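Local coordinates for lipoprotein (Mycoplasma mycoides subsp. capri, PDB 7ADK) that is probably a mycoplasma surface peptidase with the chymotrypsin-like fold of the PA clan, and so probably cleaves a protein substrate, at residues I536-A541 and L785-R790; K594-S599 and K769-Y774; P710-A715 and L745-R750; D714-V719 and K739-G744. All coordinates share one frame; numbering follows the deposited sequence.

Contact 1: I536-A541 and L785-R790; sequences IFADFA and LAVAFR
F540 carries CG anti to its backbone N (chi1 168°), and V787 carries CG1 in the same way (chi1 174°). F789 turns its CG beside its own N. These settings bring the apolar groups of loop 538-540 onto strand 783-792. The family belongs to the PA clan of peptidases, whose fold is chymotrypsin-like, and the contact probably lies where the two beta-barrels of that fold meet, since W427 of strand 421-433 packs on F540 and F789. D539 is the centre of an inverse gamma turn, closed by a weak bond from F540 N to A538 O. Its carboxylate does not engage 785-790. Instead D539 OD2 is hydrogen-bonded to H450 ND1 and N448 ND2, an arrangement consistent with the Asp-His pair of a PA-clan catalytic triad. The backbone beneath it rests on V787: V787 CG2 lies 3.6 Å from D539 N, and V787 CG1 lies 3.7 Å from A538 CB. No hydrogen bond crosses between the segments. F540 and F789 form a T-shaped (edge-to-face) pair, planes at 87° and ring centroids 5.2 Å apart. F789 CE1 leads the edge and meets one face of the F540 ring near its rim, 3.7 Å from F540 CE1.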
loop_
_atom_site.group_PDB
_atom_site.type_symbol
_atom_site.label_atom_id
_atom_site.label_comp_id
_atom_site.label_asym_id
_atom_site.label_seq_id
_atom_site.Cartn_x
_atom_site.Cartn_y
_atom_site.Cartn_z
ATOM N N ILE B 536 3.131 -4.972 -40.209
ATOM C CA ILE B 536 2.030 -4.806 -39.259
ATOM C C ILE B 536 2.081 -5.908 -38.215
ATOM O O ILE B 536 2.470 -7.027 -38.528
ATOM C CB ILE B 536 0.651 -4.797 -39.963
ATOM C CG1 ILE B 536 0.353 -6.062 -40.796
ATOM C CG2 ILE B 536 0.500 -3.549 -40.836
ATOM C CD1 ILE B 536 -0.513 -7.080 -40.071
ATOM N N PHE B 537 1.654 -5.638 -36.991
ATOM C CA PHE B 537 1.535 -6.650 -35.944
ATOM C C PHE B 537 0.392 -6.325 -34.975
ATOM O O PHE B 537 -0.119 -5.209 -34.933
ATOM C CB PHE B 537 2.890 -6.838 -35.230
ATOM C CG PHE B 537 3.141 -5.928 -34.051
ATOM C CD1 PHE B 537 3.343 -6.463 -32.774
ATOM C CD2 PHE B 537 3.137 -4.536 -34.209
ATOM C CE1 PHE B 537 3.511 -5.614 -31.674
ATOM C CE2 PHE B 537 3.297 -3.689 -33.108
ATOM C CZ PHE B 537 3.477 -4.230 -31.836
ATOM N N ALA B 538 -0.010 -7.295 -34.169
ATOM C CA ALA B 538 -0.808 -7.063 -32.964
ATOM C C ALA B 538 -0.000 -7.482 -31.744
ATOM O O ALA B 538 0.646 -8.526 -31.807
ATOM C CB ALA B 538 -2.089 -7.863 -33.064
ATOM N N ASP B 539 -0.004 -6.719 -30.658
ATOM C CA ASP B 539 0.866 -7.009 -29.516
ATOM C C ASP B 539 0.376 -8.226 -28.698
ATOM O O ASP B 539 -0.233 -8.105 -27.642
ATOM C CB ASP B 539 1.082 -5.726 -28.704
ATOM C CG ASP B 539 2.297 -5.791 -27.767
ATOM O OD1 ASP B 539 3.200 -6.613 -28.001
ATOM O OD2 ASP B 539 2.347 -5.047 -26.766
ATOM N N PHE B 540 0.626 -9.429 -29.208
ATOM C CA PHE B 540 0.281 -10.730 -28.618
ATOM C C PHE B 540 1.354 -11.792 -28.949
ATOM O O PHE B 540 1.776 -11.894 -30.097
ATOM C CB PHE B 540 -1.103 -11.164 -29.116
ATOM C CG PHE B 540 -1.457 -12.603 -28.810
ATOM C CD1 PHE B 540 -1.519 -13.052 -27.483
ATOM C CD2 PHE B 540 -1.666 -13.516 -29.852
ATOM C CE1 PHE B 540 -1.780 -14.399 -27.196
ATOM C CE2 PHE B 540 -1.944 -14.863 -29.568
ATOM C CZ PHE B 540 -2.008 -15.300 -28.240
ATOM N N ALA B 541 1.784 -12.595 -27.981
ATOM C CA ALA B 541 2.776 -13.641 -28.181
ATOM C C ALA B 541 2.483 -14.858 -27.301
ATOM O O ALA B 541 1.802 -14.731 -26.290
ATOM C CB ALA B 541 4.161 -13.048 -27.927
ATOM N N LEU B 785 -5.632 -0.197 -24.143
ATOM C CA LEU B 785 -5.926 -0.904 -25.383
ATOM C C LEU B 785 -5.649 -2.403 -25.297
ATOM O O LEU B 785 -4.608 -2.815 -24.787
ATOM C CB LEU B 785 -5.119 -0.252 -26.502
ATOM C CG LEU B 785 -5.490 1.222 -26.744
ATOM C CD1 LEU B 785 -4.251 2.098 -26.712
ATOM C CD2 LEU B 785 -6.182 1.392 -28.080
ATOM N N ALA B 786 -6.560 -3.218 -25.828
ATOM C CA ALA B 786 -6.446 -4.674 -25.849
ATOM C C ALA B 786 -6.648 -5.297 -27.243
ATOM O O ALA B 786 -7.609 -4.980 -27.932
ATOM C CB ALA B 786 -7.395 -5.261 -24.804
ATOM N N VAL B 787 -5.775 -6.221 -27.644
ATOM C CA VAL B 787 -5.815 -6.967 -28.909
ATOM C C VAL B 787 -6.913 -8.011 -28.882
ATOM O O VAL B 787 -6.823 -8.941 -28.090
ATOM C CB VAL B 787 -4.470 -7.670 -29.162
ATOM C CG1 VAL B 787 -4.481 -8.579 -30.385
ATOM C CG2 VAL B 787 -3.348 -6.674 -29.375
ATOM N N ALA B 788 -7.909 -7.951 -29.762
ATOM C CA ALA B 788 -8.812 -9.084 -29.922
ATOM C C ALA B 788 -8.109 -10.223 -30.680
ATOM O O ALA B 788 -7.478 -10.014 -31.717
ATOM C CB ALA B 788 -10.112 -8.641 -30.578
ATOM N N PHE B 789 -8.237 -11.453 -30.189
ATOM C CA PHE B 789 -7.678 -12.649 -30.841
ATOM C C PHE B 789 -8.334 -12.980 -32.187
ATOM O O PHE B 789 -7.708 -13.546 -33.079
ATOM C CB PHE B 789 -7.881 -13.877 -29.942
ATOM C CG PHE B 789 -7.319 -13.798 -28.547
ATOM C CD1 PHE B 789 -5.944 -13.958 -28.328
ATOM C CD2 PHE B 789 -8.175 -13.586 -27.462
ATOM C CE1 PHE B 789 -5.443 -13.945 -27.023
ATOM C CE2 PHE B 789 -7.662 -13.536 -26.161
ATOM C CZ PHE B 789 -6.302 -13.748 -25.939
ATOM N N ARG B 790 -9.625 -12.675 -32.291
ATOM C CA ARG B 790 -10.501 -13.013 -33.401
ATOM C C ARG B 790 -11.151 -11.751 -33.934
ATOM O O ARG B 790 -11.552 -10.883 -33.168
ATOM C CB ARG B 790 -11.516 -14.045 -32.917
ATOM C CG ARG B 790 -12.322 -14.652 -34.051
ATOM C CD ARG B 790 -13.267 -15.715 -33.543
ATOM N NE ARG B 790 -14.172 -16.189 -34.588
ATOM C CZ ARG B 790 -13.966 -17.165 -35.440
ATOM N NH1 ARG B 790 -12.870 -17.845 -35.489
ATOM N NH2 ARG B 790 -14.891 -17.503 -36.271
#

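Contact 2: K594-S599 and K769-Y774; sequences KFFSDS and KLLAVY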
loop_
_atom_site.group_PDB
_atom_site.type_symbol
_atom_site.label_atom_id
_atom_site.label_comp_id
_atom_site.label_asym_id
_atom_site.label_seq_id
_atom_site.Cartn_x
_atom_site.Cartn_y
_atom_site.Cartn_z
ATOM N N LYS B 594 -11.152 -21.182 -22.864
ATOM C CA LYS B 594 -11.846 -21.150 -24.155
ATOM C C LYS B 594 -11.607 -19.777 -24.787
ATOM O O LYS B 594 -11.130 -18.880 -24.111
ATOM C CB LYS B 594 -13.337 -21.415 -23.904
ATOM C CG LYS B 594 -13.671 -22.845 -23.466
ATOM C CD LYS B 594 -15.075 -22.966 -22.872
ATOM C CE LYS B 594 -15.153 -22.299 -21.503
ATOM N NZ LYS B 594 -16.471 -22.428 -20.867
ATOM N N PHE B 595 -11.952 -19.583 -26.051
ATOM C CA PHE B 595 -11.770 -18.308 -26.756
ATOM C C PHE B 595 -13.105 -17.764 -27.248
ATOM O O PHE B 595 -14.000 -18.532 -27.592
ATOM C CB PHE B 595 -10.762 -18.468 -27.896
ATOM C CG PHE B 595 -9.339 -18.577 -27.408
ATOM C CD1 PHE B 595 -8.574 -17.414 -27.244
ATOM C CD2 PHE B 595 -8.802 -19.819 -27.042
ATOM C CE1 PHE B 595 -7.279 -17.489 -26.724
ATOM C CE2 PHE B 595 -7.509 -19.891 -26.516
ATOM C CZ PHE B 595 -6.739 -18.729 -26.371
ATOM N N PHE B 596 -13.292 -16.451 -27.250
ATOM C CA PHE B 596 -14.581 -15.854 -27.590
ATOM C C PHE B 596 -14.859 -15.893 -29.101
ATOM O O PHE B 596 -14.263 -15.134 -29.867
ATOM C CB PHE B 596 -14.631 -14.442 -27.023
ATOM C CG PHE B 596 -16.006 -13.827 -27.099
ATOM C CD1 PHE B 596 -16.962 -14.129 -26.118
ATOM C CD2 PHE B 596 -16.329 -12.943 -28.136
ATOM C CE1 PHE B 596 -18.226 -13.533 -26.166
ATOM C CE2 PHE B 596 -17.583 -12.327 -28.165
ATOM C CZ PHE B 596 -18.532 -12.622 -27.180
ATOM N N SER B 597 -15.735 -16.801 -29.548
ATOM C CA SER B 597 -15.955 -17.088 -30.970
ATOM C C SER B 597 -16.920 -16.136 -31.678
ATOM O O SER B 597 -16.822 -15.976 -32.891
ATOM C CB SER B 597 -16.442 -18.519 -31.092
ATOM O OG SER B 597 -17.617 -18.680 -30.341
ATOM N N ASP B 598 -17.836 -15.491 -30.958
ATOM C CA ASP B 598 -18.750 -14.500 -31.522
ATOM C C ASP B 598 -18.001 -13.270 -32.062
ATOM O O ASP B 598 -17.047 -12.781 -31.462
ATOM C CB ASP B 598 -19.814 -14.048 -30.506
ATOM C CG ASP B 598 -20.666 -15.117 -29.823
ATOM O OD1 ASP B 598 -20.685 -16.273 -30.284
ATOM O OD2 ASP B 598 -21.382 -14.771 -28.854
ATOM N N SER B 599 -18.471 -12.720 -33.179
ATOM C CA SER B 599 -18.062 -11.411 -33.680
ATOM C C SER B 599 -18.563 -10.306 -32.758
ATOM O O SER B 599 -19.768 -10.100 -32.673
ATOM C CB SER B 599 -18.686 -11.228 -35.052
ATOM O OG SER B 599 -18.448 -9.937 -35.564
ATOM N N LYS B 769 -14.003 -17.406 -21.085
ATOM C CA LYS B 769 -13.684 -17.226 -22.511
ATOM C C LYS B 769 -12.746 -16.037 -22.708
ATOM O O LYS B 769 -13.125 -14.896 -22.480
ATOM C CB LYS B 769 -14.964 -17.029 -23.332
ATOM C CG LYS B 769 -15.616 -18.340 -23.762
ATOM C CD LYS B 769 -16.832 -18.070 -24.655
ATOM C CE LYS B 769 -17.494 -19.349 -25.177
ATOM N NZ LYS B 769 -18.570 -19.837 -24.296
ATOM N N LEU B 770 -11.538 -16.306 -23.189
ATOM C CA LEU B 770 -10.499 -15.349 -23.551
ATOM C C LEU B 770 -10.936 -14.491 -24.732
ATOM O O LEU B 770 -11.267 -15.001 -25.797
ATOM C CB LEU B 770 -9.220 -16.121 -23.906
ATOM C CG LEU B 770 -8.486 -16.754 -22.720
ATOM C CD1 LEU B 770 -7.425 -17.700 -23.241
ATOM C CD2 LEU B 770 -7.760 -15.706 -21.898
ATOM N N LEU B 771 -10.916 -13.173 -24.556
ATOM C CA LEU B 771 -11.558 -12.216 -25.462
ATOM C C LEU B 771 -10.560 -11.238 -26.078
ATOM O O LEU B 771 -10.512 -11.091 -27.301
ATOM C CB LEU B 771 -12.684 -11.512 -24.687
ATOM C CG LEU B 771 -13.373 -10.350 -25.419
ATOM C CD1 LEU B 771 -14.051 -10.790 -26.703
ATOM C CD2 LEU B 771 -14.442 -9.757 -24.510
ATOM N N ALA B 772 -9.736 -10.603 -25.248
ATOM C CA ALA B 772 -8.704 -9.683 -25.715
ATOM C C ALA B 772 -7.446 -9.703 -24.836
ATOM O O ALA B 772 -7.468 -10.229 -23.734
ATOM C CB ALA B 772 -9.305 -8.285 -25.877
ATOM N N VAL B 773 -6.339 -9.137 -25.300
ATOM C CA VAL B 773 -5.059 -9.059 -24.583
ATOM C C VAL B 773 -4.650 -7.613 -24.364
ATOM O O VAL B 773 -4.319 -6.929 -25.319
ATOM C CB VAL B 773 -3.931 -9.769 -25.352
ATOM C CG1 VAL B 773 -2.778 -10.022 -24.397
ATOM C CG2 VAL B 773 -4.382 -11.072 -25.980
ATOM N N TYR B 774 -4.639 -7.119 -23.135
ATOM C CA TYR B 774 -4.259 -5.740 -22.837
ATOM C C TYR B 774 -2.762 -5.499 -22.993
ATOM O O TYR B 774 -1.949 -6.318 -22.562
ATOM C CB TYR B 774 -4.701 -5.396 -21.431
ATOM C CG TYR B 774 -4.530 -3.951 -21.064
ATOM C CD1 TYR B 774 -5.555 -3.042 -21.368
ATOM C CD2 TYR B 774 -3.396 -3.540 -20.341
ATOM C CE1 TYR B 774 -5.474 -1.728 -20.889
ATOM C CE2 TYR B 774 -3.309 -2.223 -19.874
ATOM C CZ TYR B 774 -4.358 -1.322 -20.132
ATOM O OH TYR B 774 -4.335 -0.094 -19.572
#
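F595, F596, L770 and L771 make up the buried part of this contact, and two lysines make up its solvent side. Two backbone bonds join the segments in parallel. L770 N donates to K594 O at 2.8 Å, and F596 N donates to L770 O at 2.9 Å. Both donors stand above the carbonyl plane. On the buried side, F595 and L770 lie side by side and point the same way. L770 CD1 sits over one face of the F595 ring, 3.4 Å from F595 CZ. F789 closes on the same ring edge-to-face. Further along, F596 and L771 also run together, both with CG anti to the backbone N. There F596 CD2 meets L771 CD1 at 3.4 Å. The lysine side is the one open to solvent. K594 CB touches K769 CG at 3.8 Å, and beyond that the two chains bend at different bonds. Their like charges are 4.8 Å apart between K594 NZ and K769 NZ. Both form salt bridges with D767 OD2, which probably offsets the repulsion. A short parallel strand thus joins a mixed sheet at strand 769-778. Directly after this pairing, L771 and A772 both face V763 in a classic beta bulge.

Contact 3: P710-A715 and L745-R750; sequences PGLTDA and LEILPR
Strands 712-714 and 745-747 run antiparallel, their directions 145° apart and their axes 4.8 Å apart at closest approach. T713 and E746 form the hydrogen-bonded pair: T713 N donates to E746 O at 2.9 Å, and E746 N donates to T713 O at 3.0 Å. A third bond lies at the turn into the strand, where L748 N reaches G711 O at 2.9 Å. This one is in the carbonyl plane, on a lone pair. G711 has a positive phi of 68°, a value that favours glycine. L712 and I747 share one face of the sheet and lie side by side, with L712 CD2 3.5 Å from I747 CD1. L712 CG and I747 CG1 each stand beside their own backbone N, anti to the carbonyl carbon. The pairing adds strand 712-714 to the mixed sheet of what is probably a chymotrypsin-like fold, along strand 737-747. Strand 783-792 also pairs with 737-747, through L745 and I747. T713 and E746 point to the other face. T713 has OG1 anti to its N, which puts CG2 in the crowded position between N and the carbonyl carbon. From there T713 CG2 meets E746 CB at 3.7 Å and L748 CD2 at 3.8 Å. T713 OG1 bonds instead to Y703 O. The E746 chain extends beyond CG and brings its CD 3.7 Å from A715 CB.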
loop_
_atom_site.group_PDB
_atom_site.type_symbol
_atom_site.label_atom_id
_atom_site.label_comp_id
_atom_site.label_asym_id
_atom_site.label_seq_id
_atom_site.Cartn_x
_atom_site.Cartn_y
_atom_site.Cartn_z
ATOM N N PRO B 710 -19.266 2.040 -28.367
ATOM C CA PRO B 710 -18.295 2.543 -27.406
ATOM C C PRO B 710 -17.288 1.474 -26.989
ATOM O O PRO B 710 -17.646 0.323 -26.743
ATOM C CB PRO B 710 -19.071 3.143 -26.238
ATOM C CG PRO B 710 -20.482 2.608 -26.416
ATOM C CD PRO B 710 -20.609 2.330 -27.912
ATOM N N GLY B 711 -16.019 1.853 -27.002
ATOM C CA GLY B 711 -14.860 1.009 -26.780
ATOM C C GLY B 711 -14.522 -0.060 -27.816
ATOM O O GLY B 711 -13.727 -0.939 -27.482
ATOM N N LEU B 712 -15.028 -0.022 -29.046
ATOM C CA LEU B 712 -14.488 -0.812 -30.162
ATOM C C LEU B 712 -13.617 0.064 -31.060
ATOM O O LEU B 712 -13.973 1.194 -31.420
ATOM C CB LEU B 712 -15.570 -1.478 -31.021
ATOM C CG LEU B 712 -16.525 -2.468 -30.342
ATOM C CD1 LEU B 712 -17.305 -3.217 -31.426
ATOM C CD2 LEU B 712 -15.834 -3.528 -29.498
ATOM N N THR B 713 -12.475 -0.463 -31.498
ATOM C CA THR B 713 -11.575 0.242 -32.413
ATOM C C THR B 713 -10.922 -0.650 -33.460
ATOM O O THR B 713 -10.851 -1.863 -33.315
ATOM C CB THR B 713 -10.570 1.124 -31.657
ATOM O OG1 THR B 713 -10.040 2.054 -32.560
ATOM C CG2 THR B 713 -9.380 0.432 -31.020
ATOM N N ASP B 714 -10.450 -0.041 -34.539
ATOM C CA ASP B 714 -9.542 -0.666 -35.499
ATOM C C ASP B 714 -8.201 0.046 -35.329
ATOM O O ASP B 714 -8.097 1.264 -35.492
ATOM C CB ASP B 714 -10.130 -0.552 -36.918
ATOM C CG ASP B 714 -9.220 -0.986 -38.082
ATOM O OD1 ASP B 714 -8.024 -1.262 -37.884
ATOM O OD2 ASP B 714 -9.721 -1.006 -39.239
ATOM N N ALA B 715 -7.189 -0.708 -34.906
ATOM C CA ALA B 715 -5.929 -0.149 -34.467
ATOM C C ALA B 715 -5.192 0.603 -35.572
ATOM O O ALA B 715 -4.651 1.662 -35.295
ATOM C CB ALA B 715 -5.052 -1.257 -33.925
ATOM N N LEU B 745 -8.385 -5.707 -34.755
ATOM C CA LEU B 745 -9.527 -5.306 -33.934
ATOM C C LEU B 745 -9.059 -5.128 -32.489
ATOM O O LEU B 745 -8.367 -5.998 -31.960
ATOM C CB LEU B 745 -10.640 -6.360 -34.063
ATOM C CG LEU B 745 -11.868 -6.136 -33.161
ATOM C CD1 LEU B 745 -12.614 -4.865 -33.512
ATOM C CD2 LEU B 745 -12.837 -7.297 -33.311
ATOM N N GLU B 746 -9.442 -4.041 -31.834
ATOM C CA GLU B 746 -9.048 -3.757 -30.459
ATOM C C GLU B 746 -10.178 -3.175 -29.607
ATOM O O GLU B 746 -11.164 -2.640 -30.108
ATOM C CB GLU B 746 -7.790 -2.877 -30.405
ATOM C CG GLU B 746 -6.563 -3.552 -31.020
ATOM C CD GLU B 746 -5.212 -2.928 -30.661
ATOM O OE1 GLU B 746 -5.146 -1.884 -29.992
ATOM O OE2 GLU B 746 -4.178 -3.470 -31.099
ATOM N N ILE B 747 -10.018 -3.332 -28.297
ATOM C CA ILE B 747 -11.010 -3.100 -27.248
ATOM C C ILE B 747 -10.494 -2.056 -26.256
ATOM O O ILE B 747 -9.303 -2.043 -25.958
ATOM C CB ILE B 747 -11.291 -4.441 -26.545
ATOM C CG1 ILE B 747 -11.779 -5.552 -27.497
ATOM C CG2 ILE B 747 -12.248 -4.287 -25.374
ATOM C CD1 ILE B 747 -13.059 -5.262 -28.256
ATOM N N LEU B 748 -11.375 -1.198 -25.744
ATOM C CA LEU B 748 -11.089 -0.235 -24.677
ATOM C C LEU B 748 -11.823 -0.632 -23.371
ATOM O O LEU B 748 -12.988 -0.279 -23.192
ATOM C CB LEU B 748 -11.437 1.207 -25.101
ATOM C CG LEU B 748 -10.610 1.876 -26.213
ATOM C CD1 LEU B 748 -9.125 1.846 -25.895
ATOM C CD2 LEU B 748 -10.820 1.323 -27.616
ATOM N N PRO B 749 -11.167 -1.363 -22.460
ATOM C CA PRO B 749 -11.656 -1.632 -21.112
ATOM C C PRO B 749 -11.952 -0.385 -20.269
ATOM O O PRO B 749 -11.170 0.569 -20.258
ATOM C CB PRO B 749 -10.539 -2.461 -20.479
ATOM C CG PRO B 749 -9.300 -2.192 -21.309
ATOM C CD PRO B 749 -9.926 -2.091 -22.678
ATOM N N ARG B 750 -13.069 -0.408 -19.526
ATOM C CA ARG B 750 -13.622 0.744 -18.780
ATOM C C ARG B 750 -12.724 1.328 -17.683
ATOM O O ARG B 750 -12.411 2.514 -17.742
ATOM C CB ARG B 750 -15.002 0.369 -18.219
ATOM C CG ARG B 750 -15.702 1.488 -17.449
ATOM C CD ARG B 750 -17.022 0.991 -16.872
ATOM N NE ARG B 750 -17.733 2.056 -16.170
ATOM C CZ ARG B 750 -18.711 1.931 -15.302
ATOM N NH1 ARG B 750 -19.252 0.793 -15.001
ATOM N NH2 ARG B 750 -19.168 2.977 -14.704
#

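Contact 4: D714-V719 and K739-G744; sequences DAFITV and KYFNYG
F716 carries the side-chain part of this contact, with its CG anti to the backbone N. At the root, F716 CB meets Y743 CD1 at 3.8 Å, coming in at the edge of the tyrosine ring, and it also lies near N742 O. Next, F716 CD1 passes N742 O and F741 CB. At the outer end, F716 CE1 touches F741 CB at 3.8 Å, with that carbon in the plane of the F716 ring. The rings of F716 and F741 form an offset edge-to-face pair, planes at 85° and centroids 5.8 Å apart. The edge belongs to F716 and the face to F741. The backbone fixes the start of the helix. A715 N donates to G744 O at 3.0 Å, almost straight at 178° and nearly along the C=O axis. D714 is the N-cap. Its OD1 accepts a weak bond from F716 N at 3.4 Å, while OD2 bonds to the hydroxyls of Y796 and Y803. T718 OG1 donates back to D714 O at 2.8 Å. At the far end, V719 O lies 3.4 Å from N742 CB. The weakly bonded helix 715-719 crosses strand 739-742 at 88°, with axes 8.1 Å apart. That strand also pairs in parallel with strand 535-537, through F741 and F537.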
loop_
_atom_site.group_PDB
_atom_site.type_symbol
_atom_site.label_atom_id
_atom_site.label_comp_id
_atom_site.label_asym_id
_atom_site.label_seq_id
_atom_site.Cartn_x
_atom_site.Cartn_y
_atom_site.Cartn_z
ATOM N N ASP B 714 -10.450 -0.041 -34.539
ATOM C CA ASP B 714 -9.542 -0.666 -35.499
ATOM C C ASP B 714 -8.201 0.046 -35.329
ATOM O O ASP B 714 -8.097 1.264 -35.492
ATOM C CB ASP B 714 -10.130 -0.552 -36.918
ATOM C CG ASP B 714 -9.220 -0.986 -38.082
ATOM O OD1 ASP B 714 -8.024 -1.262 -37.884
ATOM O OD2 ASP B 714 -9.721 -1.006 -39.239
ATOM N N ALA B 715 -7.189 -0.708 -34.906
ATOM C CA ALA B 715 -5.929 -0.149 -34.467
ATOM C C ALA B 715 -5.192 0.603 -35.572
ATOM O O ALA B 715 -4.651 1.662 -35.295
ATOM C CB ALA B 715 -5.052 -1.257 -33.925
ATOM N N PHE B 716 -5.161 0.138 -36.822
ATOM C CA PHE B 716 -4.335 0.817 -37.818
ATOM C C PHE B 716 -4.899 2.185 -38.207
ATOM O O PHE B 716 -4.145 3.155 -38.276
ATOM C CB PHE B 716 -4.042 -0.091 -39.004
ATOM C CG PHE B 716 -3.054 0.529 -39.966
ATOM C CD1 PHE B 716 -1.682 0.488 -39.684
ATOM C CD2 PHE B 716 -3.516 1.220 -41.094
ATOM C CE1 PHE B 716 -0.769 1.159 -40.514
ATOM C CE2 PHE B 716 -2.598 1.890 -41.929
ATOM C CZ PHE B 716 -1.228 1.875 -41.627
ATOM N N ILE B 717 -6.219 2.321 -38.338
ATOM C CA ILE B 717 -6.871 3.610 -38.629
ATOM C C ILE B 717 -6.809 4.604 -37.448
ATOM O O ILE B 717 -7.098 5.780 -37.648
ATOM C CB ILE B 717 -8.317 3.361 -39.141
ATOM C CG1 ILE B 717 -8.339 2.471 -40.400
ATOM C CG2 ILE B 717 -9.127 4.636 -39.417
ATOM C CD1 ILE B 717 -7.651 3.056 -41.635
ATOM N N THR B 718 -6.381 4.185 -36.251
ATOM C CA THR B 718 -6.605 4.947 -35.010
ATOM C C THR B 718 -5.357 5.091 -34.120
ATOM O O THR B 718 -5.091 6.158 -33.579
ATOM C CB THR B 718 -7.738 4.285 -34.206
ATOM O OG1 THR B 718 -8.808 3.898 -35.030
ATOM C CG2 THR B 718 -8.270 5.177 -33.152
ATOM N N VAL B 719 -4.593 4.013 -33.964
ATOM C CA VAL B 719 -3.543 3.776 -32.957
ATOM C C VAL B 719 -2.366 3.009 -33.589
ATOM O O VAL B 719 -1.804 2.099 -32.994
ATOM C CB VAL B 719 -4.104 3.060 -31.696
ATOM C CG1 VAL B 719 -3.184 3.193 -30.489
ATOM C CG2 VAL B 719 -5.450 3.602 -31.234
ATOM N N LYS B 739 10.646 -3.354 -38.179
ATOM C CA LYS B 739 9.678 -2.394 -37.623
ATOM C C LYS B 739 8.250 -2.778 -38.001
ATOM O O LYS B 739 8.035 -3.273 -39.103
ATOM C CB LYS B 739 9.991 -0.966 -38.100
ATOM C CG LYS B 739 11.397 -0.486 -37.730
ATOM C CD LYS B 739 11.668 0.933 -38.232
ATOM C CE LYS B 739 13.156 1.252 -38.139
ATOM N NZ LYS B 739 13.480 2.622 -38.560
ATOM N N TYR B 740 7.271 -2.539 -37.136
ATOM C CA TYR B 740 5.873 -2.894 -37.379
ATOM C C TYR B 740 4.888 -1.862 -36.806
ATOM O O TYR B 740 5.044 -1.412 -35.680
ATOM C CB TYR B 740 5.577 -4.268 -36.768
ATOM C CG TYR B 740 6.464 -5.446 -37.128
ATOM C CD1 TYR B 740 6.049 -6.387 -38.086
ATOM C CD2 TYR B 740 7.674 -5.660 -36.447
ATOM C CE1 TYR B 740 6.831 -7.521 -38.362
ATOM C CE2 TYR B 740 8.460 -6.791 -36.724
ATOM C CZ TYR B 740 8.033 -7.739 -37.668
ATOM O OH TYR B 740 8.740 -8.871 -37.902
ATOM N N PHE B 741 3.856 -1.502 -37.561
ATOM C CA PHE B 741 2.711 -0.733 -37.058
ATOM C C PHE B 741 1.719 -1.618 -36.293
ATOM O O PHE B 741 1.471 -2.761 -36.666
ATOM C CB PHE B 741 1.964 -0.071 -38.208
ATOM C CG PHE B 741 2.753 0.985 -38.936
ATOM C CD1 PHE B 741 2.925 2.245 -38.354
ATOM C CD2 PHE B 741 3.337 0.697 -40.180
ATOM C CE1 PHE B 741 3.659 3.233 -39.022
ATOM C CE2 PHE B 741 4.064 1.686 -40.847
ATOM C CZ PHE B 741 4.217 2.956 -40.276
ATOM N N ASN B 742 1.052 -1.066 -35.283
ATOM C CA ASN B 742 -0.053 -1.727 -34.594
ATOM C C ASN B 742 -1.285 -1.867 -35.515
ATOM O O ASN B 742 -1.728 -0.915 -36.156
ATOM C CB ASN B 742 -0.400 -0.944 -33.321
ATOM C CG ASN B 742 0.330 -1.395 -32.076
ATOM O OD1 ASN B 742 -0.223 -2.088 -31.241
ATOM N ND2 ASN B 742 1.553 -0.991 -31.863
ATOM N N TYR B 743 -1.871 -3.057 -35.553
ATOM C CA TYR B 743 -2.972 -3.470 -36.412
ATOM C C TYR B 743 -3.942 -4.445 -35.717
ATOM O O TYR B 743 -3.576 -5.153 -34.779
ATOM C CB TYR B 743 -2.366 -4.100 -37.673
ATOM C CG TYR B 743 -3.392 -4.689 -38.611
ATOM C CD1 TYR B 743 -4.131 -3.868 -39.475
ATOM C CD2 TYR B 743 -3.692 -6.056 -38.545
ATOM C CE1 TYR B 743 -5.152 -4.400 -40.271
ATOM C CE2 TYR B 743 -4.723 -6.590 -39.320
ATOM C CZ TYR B 743 -5.442 -5.766 -40.202
ATOM O OH TYR B 743 -6.363 -6.316 -41.021
ATOM N N GLY B 744 -5.176 -4.527 -36.205
ATOM C CA GLY B 744 -6.198 -5.493 -35.800
ATOM C C GLY B 744 -7.407 -4.873 -35.104
ATOM O O GLY B 744 -7.472 -3.660 -34.904
#

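All four contacts reach one mixed sheet of the peptidase domain. Along the chain the first segments come in the order 536-541, 594-599, 710-715 and 714-719, and contact 1 closes last, at 785-790, around the rest. Contacts 3 and 4 share D714, A715 and strand 737-747; their centres are 12 Å apart. The centre of contact 1 is about 9 to 11 Å from the centres of the others. Strand 783-792 bonds to 769-778 of contact 2 and to 737-747 of contact 3. The centres of contacts 2 and 4 are about 19 Å apart, and the two do not touch. The sheet thus joins distant chain parts. Contact 1 lies where D539 bonds H450, consistent with a catalytic Asp-His pair.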